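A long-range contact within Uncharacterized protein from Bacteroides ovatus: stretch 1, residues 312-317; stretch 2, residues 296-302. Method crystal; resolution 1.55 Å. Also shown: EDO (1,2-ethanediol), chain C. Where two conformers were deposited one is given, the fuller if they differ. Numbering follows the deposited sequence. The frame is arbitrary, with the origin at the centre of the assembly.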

ATOM      1  N   SER A 312     -11.709  -0.179   4.410  1.00 10.29           N
ATOM      2  CA  SER A 312     -11.264   0.900   3.527  1.00 10.43           C
ATOM      3  C   SER A 312     -11.840   2.275   3.929  1.00 11.94           C
ATOM      4  O   SER A 312     -11.311   3.303   3.455  1.00 11.35           O
ATOM      5  CB  SER A 312     -11.616   0.579   2.071  1.00 14.23           C
ATOM      6  OG  SER A 312     -13.004   0.321   1.950  1.00 21.33           O
ATOM      7  N   ASP A 313     -12.896   2.327   4.803  1.00 11.29           N
ATOM      8  CA  ASP A 313     -13.413   3.636   5.250  1.00 11.02           C
ATOM      9  C   ASP A 313     -12.374   4.363   6.165  1.00 12.37           C
ATOM     10  O   ASP A 313     -12.531   5.566   6.421  1.00 11.88           O
ATOM     11  CB  ASP A 313     -14.773   3.523   5.948  1.00 13.51           C
ATOM     12  CG  ASP A 313     -15.925   3.247   4.967  1.00 22.36           C
ATOM     13  OD1 ASP A 313     -15.702   3.345   3.743  1.00 22.71           O
ATOM     14  OD2 ASP A 313     -17.050   2.997   5.432  1.00 29.10           O
ATOM     15  N   SER A 314     -11.274   3.646   6.570  1.00  9.41           N
ATOM     16  CA  SER A 314     -10.157   4.260   7.278  1.00  8.02           C
ATOM     17  C   SER A 314      -9.385   5.155   6.319  1.00 10.24           C
ATOM     18  O   SER A 314      -8.642   6.030   6.761  1.00  9.74           O
ATOM     19  CB  SER A 314      -9.212   3.191   7.821  1.00 10.59           C
ATOM     20  OG  SER A 314      -8.601   2.520   6.722  1.00 10.11           O
ATOM     21  N   LYS A 315      -9.533   4.886   4.998  1.00  7.61           N
ATOM     22  CA  LYS A 315      -8.846   5.586   3.909  0.50  8.12           C
ATOM     23  C   LYS A 315      -7.334   5.291   3.884  1.00 11.37           C
ATOM     24  O   LYS A 315      -6.630   5.860   3.064  1.00 10.93           O
ATOM     25  CB  LYS A 315      -9.096   7.111   3.908  0.50  9.82           C
ATOM     26  CG  LYS A 315     -10.551   7.543   4.070  0.50  8.70           C
ATOM     27  CD  LYS A 315     -11.491   6.978   2.985  0.50  7.84           C
ATOM     28  CE  LYS A 315     -12.945   7.276   3.322  0.50 12.99           C
ATOM     29  NZ  LYS A 315     -13.262   8.726   3.223  0.50  8.72           N
ATOM     30  N   TRP A 316      -6.828   4.358   4.730  1.00  8.31           N
ATOM     31  CA  TRP A 316      -5.401   4.004   4.642  1.00  8.38           C
ATOM     32  C   TRP A 316      -5.170   3.075   3.439  1.00 11.19           C
ATOM     33  O   TRP A 316      -4.039   2.904   2.993  1.00 11.96           O
ATOM     34  CB  TRP A 316      -4.961   3.293   5.911  1.00  8.08           C
ATOM     35  CG  TRP A 316      -4.675   4.215   7.044  1.00  8.33           C
ATOM     36  CD1 TRP A 316      -3.882   5.330   7.031  1.00 10.86           C
ATOM     37  CD2 TRP A 316      -5.054   4.005   8.403  1.00  8.25           C
ATOM     38  NE1 TRP A 316      -3.791   5.855   8.302  1.00 11.00           N
ATOM     39  CE2 TRP A 316      -4.493   5.057   9.165  1.00 11.61           C
ATOM     40  CE3 TRP A 316      -5.781   2.999   9.062  1.00  9.62           C
ATOM     41  CZ2 TRP A 316      -4.644   5.138  10.562  1.00 10.09           C
ATOM     42  CZ3 TRP A 316      -5.937   3.084  10.437  1.00 10.92           C
ATOM     43  CH2 TRP A 316      -5.379   4.148  11.176  1.00 11.47           C
ATOM     44  N   TRP A 317      -6.249   2.425   2.989  1.00 10.65           N
ATOM     45  CA  TRP A 317      -6.283   1.465   1.876  1.00 10.80           C
ATOM     46  C   TRP A 317      -7.712   1.423   1.327  1.00 15.14           C
ATOM     47  O   TRP A 317      -8.545   2.239   1.779  1.00 11.73           O
ATOM     48  CB  TRP A 317      -5.791   0.053   2.317  1.00  9.82           C
ATOM     49  CG  TRP A 317      -6.263  -0.317   3.690  1.00  9.71           C
ATOM     50  CD1 TRP A 317      -7.512  -0.735   4.043  1.00 12.51           C
ATOM     51  CD2 TRP A 317      -5.503  -0.238   4.907  1.00  9.36           C
ATOM     52  NE1 TRP A 317      -7.573  -0.946   5.404  1.00 11.93           N
ATOM     53  CE2 TRP A 317      -6.351  -0.653   5.959  1.00 11.54           C
ATOM     54  CE3 TRP A 317      -4.170   0.111   5.207  1.00 10.27           C
ATOM     55  CZ2 TRP A 317      -5.941  -0.648   7.301  1.00 10.21           C
ATOM     56  CZ3 TRP A 317      -3.769   0.099   6.532  1.00 11.09           C
ATOM     57  CH2 TRP A 317      -4.652  -0.251   7.559  1.00 11.00           C
ATOM     58  OXT TRP A 317      -7.990   0.607   0.411  1.00 16.71           O
TER
HETATM   59  C1  EDO C   2     -11.210  10.315  -0.282  1.00 32.62           C
HETATM   60  O1  EDO C   2     -10.671   9.900   0.969  1.00 27.17           O
HETATM   61  C2  EDO C   2     -12.235   9.298  -0.739  1.00 33.61           C
HETATM   62  O2  EDO C   2     -13.226   9.099   0.279  1.00 35.00           O
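Stretch 2, residues 296-302: SVSRDLD

Residues 296-302 form a continuous extended strand, the continuation of one that begins earlier in the chain, with phi between -151° and -84° and psi between 102° and 153°. It lies across the C-terminal end of the chain, where Ser 312 to Ser 314 make a short 3-10 segment. Lys 315 follows with positive phi (69°/7°), and its amide nitrogen donates to Ser 312 O at 2.8 Å, closing the turn. The end-to-end directions of the touching parts, CA 313 to CA 316 and CA 297 to CA 301, are 110° apart, so the strand runs athwart the turn rather than pairing with it along its length. The backbones come nearest at Ser 314 and Arg 299, whose CA atoms are 4.6 Å apart, and the contact buries 407 Å² in all.

The main chains are joined by a nearly linear hydrogen bond from Asp 300 N to Asp 313 O (3.0 Å, 171° at the hydrogen). Next to it, Ser 314 CA approaches Asp 300 O at 3.6 Å in a CA-H...O contact.

Other carbonyls of both stretches are met by side chains. Arg 299 reaches across with chi2 and chi3 both t, and its NH1 donates to Ser 314 O at 3.1 Å. That oxygen lies at the guanidinium edge, which leaves a face free to lie on the ring of Trp 316; the centres are 3.9 Å apart and the planes 28° from parallel, with Trp 316 NE1 3.3 Å from Arg 299 CZ. The Trp 316 backbone is itself tied down by a hydrogen bond from its N to Ser 314 OG (3.2 Å). Farther along the strand, Leu 301 CD2 packs 3.7 Å from Trp 316 CZ3 and equally close to Ser 314 CB.

Lys 315 points its CA-to-CB bond toward the strand, and its CB rests 3.5 Å from Val 297 CG2. Beyond CB the side chain runs on through chi2 m and chi3 t, and a final chi4 p places NZ where it donates to Ser 298 O at 3.0 Å. The same ammonium donates to O2 of the ethanediol, NZ to O2 3.0 Å, and to a water that also accepts from Ser 298 N.

Beside the hydrogen bond from Asp 300 N, two carboxylates come together: Asp 313 OD2 and Asp 300 OD2 are 4.5 Å apart. A water donates to both, 2.7 Å from Asp 313 OD2 and 2.8 Å from Asp 300 OD2, and so bridges the like charges. Ser 296, Asp 302, Ser 312 and Trp 317 take no part in the contact.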

ATOM      1  N   SER A 296      -7.601  16.612   1.447  1.00  8.41           N
ATOM      2  CA  SER A 296      -8.186  16.274   2.730  1.00  8.77           C
ATOM      3  C   SER A 296      -8.479  14.795   2.817  1.00 12.05           C
ATOM      4  O   SER A 296      -8.674  14.116   1.796  1.00 10.58           O
ATOM      5  CB  SER A 296      -9.464  17.066   2.996  1.00 11.81           C
ATOM      6  OG  SER A 296     -10.473  16.791   2.043  1.00 15.13           O
ATOM      7  N   VAL A 297      -8.476  14.288   4.052  1.00  9.18           N
ATOM      8  CA  VAL A 297      -8.892  12.919   4.312  1.00  8.59           C
ATOM      9  C   VAL A 297      -9.892  12.952   5.465  1.00 10.96           C
ATOM     10  O   VAL A 297      -9.745  13.738   6.420  1.00 11.55           O
ATOM     11  CB  VAL A 297      -7.716  11.924   4.555  1.00 10.09           C
ATOM     12  CG1 VAL A 297      -7.026  12.157   5.896  1.00  9.87           C
ATOM     13  CG2 VAL A 297      -8.186  10.462   4.435  1.00  9.85           C
ATOM     14  N   SER A 298     -10.895  12.092   5.376  1.00  8.30           N
ATOM     15  CA  SER A 298     -11.883  11.933   6.433  1.00  9.27           C
ATOM     16  C   SER A 298     -11.944  10.426   6.730  1.00 12.61           C
ATOM     17  O   SER A 298     -12.482   9.663   5.932  1.00 10.86           O
ATOM     18  CB  SER A 298     -13.231  12.493   5.978  1.00 13.06           C
ATOM     19  OG  SER A 298     -14.235  12.245   6.943  1.00 17.14           O
ATOM     20  N   ARG A 299     -11.300   9.997   7.818  1.00 10.25           N
ATOM     21  CA  ARG A 299     -11.242   8.587   8.182  1.00 10.59           C
ATOM     22  C   ARG A 299     -12.346   8.219   9.149  1.00 13.09           C
ATOM     23  O   ARG A 299     -12.626   8.994  10.052  1.00 11.40           O
ATOM     24  CB  ARG A 299      -9.903   8.242   8.863  1.00 11.05           C
ATOM     25  CG  ARG A 299      -8.622   8.808   8.239  1.00 10.57           C
ATOM     26  CD  ARG A 299      -7.415   8.117   8.849  1.00  9.44           C
ATOM     27  NE  ARG A 299      -6.131   8.696   8.427  1.00 10.46           N
ATOM     28  CZ  ARG A 299      -5.538   8.479   7.247  1.00 12.80           C
ATOM     29  NH1 ARG A 299      -6.150   7.765   6.309  1.00  9.81           N
ATOM     30  NH2 ARG A 299      -4.366   9.050   6.969  1.00 10.11           N
ATOM     31  N   ASP A 300     -12.935   7.033   8.977  1.00 11.71           N
ATOM     32  CA  ASP A 300     -13.890   6.412   9.888  1.00 10.77           C
ATOM     33  C   ASP A 300     -13.162   5.249  10.499  1.00 13.77           C
ATOM     34  O   ASP A 300     -12.709   4.357   9.777  1.00 13.11           O
ATOM     35  CB  ASP A 300     -15.138   5.930   9.142  1.00 12.83           C
ATOM     36  CG  ASP A 300     -16.083   7.028   8.697  1.00 21.71           C
ATOM     37  OD1 ASP A 300     -15.794   8.210   8.971  1.00 17.11           O
ATOM     38  OD2 ASP A 300     -17.095   6.704   8.048  1.00 29.50           O
ATOM     39  N   LEU A 301     -12.944   5.311  11.807  1.00 10.15           N
ATOM     40  CA  LEU A 301     -12.164   4.295  12.487  1.00 10.15           C
ATOM     41  C   LEU A 301     -12.968   3.660  13.586  1.00 12.79           C
ATOM     42  O   LEU A 301     -13.491   4.361  14.468  1.00 12.70           O
ATOM     43  CB  LEU A 301     -10.896   4.927  13.085  1.00 11.05           C
ATOM     44  CG  LEU A 301      -9.953   5.634  12.088  1.00 15.15           C
ATOM     45  CD1 LEU A 301      -8.987   6.576  12.834  1.00 16.41           C
ATOM     46  CD2 LEU A 301      -9.195   4.609  11.233  1.00 15.11           C
ATOM     47  N   ASP A 302     -13.052   2.335  13.551  1.00 10.42           N
ATOM     48  CA  ASP A 302     -13.736   1.621  14.617  1.00 10.25           C
ATOM     49  C   ASP A 302     -12.699   1.469  15.716  1.00 12.07           C
ATOM     50  O   ASP A 302     -11.770   0.662  15.583  1.00 12.29           O
ATOM     51  CB  ASP A 302     -14.282   0.281  14.104  1.00 10.63           C
ATOM     52  CG  ASP A 302     -15.029  -0.533  15.143  1.00 11.96           C
ATOM     53  OD1 ASP A 302     -14.804  -0.301  16.357  1.00 12.09           O
ATOM     54  OD2 ASP A 302     -15.776  -1.470  14.739  1.00 14.17           O
TER
HETATM   55  O   HOH W   1     -11.810  11.311   2.826  1.00 18.37           O
HETATM   56  O   HOH W   2     -17.856   4.058   7.807  1.00 25.87           O